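Local coordinates for walker-type atpase (Pyrococcus abyssi, PDB 2QEN), which binds ADP and magnesium in a P-loop nucleotide site and is probably an ATPase, although its cellular role is unknown, at residues 119-122 with 123-127. The protein carries 1 engineered substitution. Numbering follows the deposited sequence.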
# COMPACT_ATOMS: atom_id res chain seq x y z
N GLU A 119 14.74 -19.96 -10.94
CA GLU A 119 15.28 -19.23 -12.10
C GLU A 119 15.57 -17.74 -11.81
O GLU A 119 16.58 -17.21 -12.27
CB GLU A 119 14.36 -19.38 -13.31
CG GLU A 119 14.36 -20.77 -13.93
CD GLU A 119 13.40 -20.91 -15.11
OE1 GLU A 119 13.36 -19.99 -15.97
OE2 GLU A 119 12.69 -21.95 -15.20
N LEU A 120 14.70 -17.09 -11.05
CA LEU A 120 14.90 -15.68 -10.67
C LEU A 120 16.07 -15.49 -9.71
O LEU A 120 16.77 -14.48 -9.79
CB LEU A 120 13.63 -15.08 -10.06
CG LEU A 120 12.43 -14.90 -10.99
CD1 LEU A 120 11.25 -14.33 -10.19
CD2 LEU A 120 12.78 -14.00 -12.17
N ASN A 121 16.27 -16.46 -8.82
CA ASN A 121 17.44 -16.51 -7.95
C ASN A 121 18.75 -16.74 -8.74
O ASN A 121 19.78 -16.15 -8.40
CB ASN A 121 17.27 -17.60 -6.87
CG ASN A 121 18.42 -17.60 -5.86
OD1 ASN A 121 18.51 -16.71 -5.02
ND2 ASN A 121 19.29 -18.60 -5.95
N ASP A 122 18.71 -17.59 -9.76
CA ASP A 122 19.84 -17.80 -10.70
C ASP A 122 20.21 -16.48 -11.39
O ASP A 122 21.39 -16.18 -11.60
CB ASP A 122 19.47 -18.82 -11.80
CG ASP A 122 19.37 -20.24 -11.28
OD1 ASP A 122 19.75 -20.51 -10.11
OD2 ASP A 122 18.90 -21.11 -12.05
N LEU A 123 19.19 -15.69 -11.72
CA LEU A 123 19.38 -14.38 -12.31
C LEU A 123 20.01 -13.43 -11.27
O LEU A 123 20.93 -12.65 -11.59
CB LEU A 123 18.03 -13.87 -12.84
CG LEU A 123 17.85 -12.49 -13.48
CD1 LEU A 123 18.85 -12.29 -14.60
CD2 LEU A 123 16.42 -12.34 -13.99
N GLY A 124 19.53 -13.53 -10.03
CA GLY A 124 20.08 -12.80 -8.89
C GLY A 124 21.56 -13.07 -8.67
O GLY A 124 22.31 -12.16 -8.29
N GLU A 125 21.98 -14.31 -8.92
CA GLU A 125 23.38 -14.72 -8.78
C GLU A 125 24.31 -13.95 -9.69
O GLU A 125 25.45 -13.67 -9.31
CB GLU A 125 23.54 -16.21 -9.07
CG GLU A 125 23.37 -17.09 -7.85
CD GLU A 125 23.36 -18.58 -8.19
OE1 GLU A 125 23.94 -19.00 -9.22
OE2 GLU A 125 22.75 -19.33 -7.40
N GLU A 126 23.84 -13.64 -10.89
CA GLU A 126 24.63 -12.87 -11.83
C GLU A 126 24.65 -11.40 -11.45
O GLU A 126 25.71 -10.75 -11.47
CB GLU A 126 24.11 -13.05 -13.26
CG GLU A 126 24.93 -12.25 -14.26
CD GLU A 126 24.57 -12.51 -15.71
OE1 GLU A 126 23.83 -13.49 -15.99
OE2 GLU A 126 25.05 -11.75 -16.58
N LEU A 127 23.48 -10.87 -11.10
CA LEU A 127 23.29 -9.46 -10.80
C LEU A 127 23.81 -9.07 -9.42
O LEU A 127 24.19 -7.92 -9.19
CB LEU A 127 21.81 -9.08 -10.91
CG LEU A 127 21.15 -9.13 -12.30
CD1 LEU A 127 19.67 -9.43 -12.20
CD2 LEU A 127 21.38 -7.82 -13.00
O HOH W 1 21.96 -18.53 -4.76
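Asn121 and Glu125, one helical turn apart on helix 113-127, meet through a water molecule. The amide nitrogen Asn121 ND2 stands 3.8 Å from the carboxylate oxygen Glu125 OE2. A water set to one side of the ND2-OE2 line joins them, accepting from Asn121 ND2 and donating to Glu125 OE2, each at 2.9 Å. The two flat groups are almost perpendicular, 86° apart. With CG opposite the backbone nitrogen and beside the carbonyl carbon (chi1 -175°), Asn121 holds its amide where ND2 and Glu125 OE2 can share one water, while Glu125 runs extended beyond CG and reaches back along the helix towards ND2. The other end of the amide is engaged as well, since Asn121 OD1 accepts a weak hydrogen bond from the backbone of Asn164, in the loop before strand 165-171.

Asp122 brings a second carboxylate close: its OD1 lies 4.2 Å from Glu125 OE2. Around the helix, Leu120 and Leu123 touch loosely through their CD2 methyls, 4.4 Å apart, and both lean on Phe130 of strand 130-135; Leu123 also packs on Phe88 of helix 88-95. Beneath the side chains, i to i+4 bonds carry the backbone, with Gly124 N to Leu120 O at 2.9 Å and Glu125 N to Asn121 O at 2.9 Å. Glu125 N has a weak additional acceptor in Asp122 O.

The helix thus sets Leu120 and Leu123 against the parallel sheet of the P-loop domain and leaves Asp122 and Glu125 exposed. Neighbouring negative charge would tend to raise the proton affinity of both acids, an effect that, for Glu125, the hydrogen bond from the water to OE2 should partly offset.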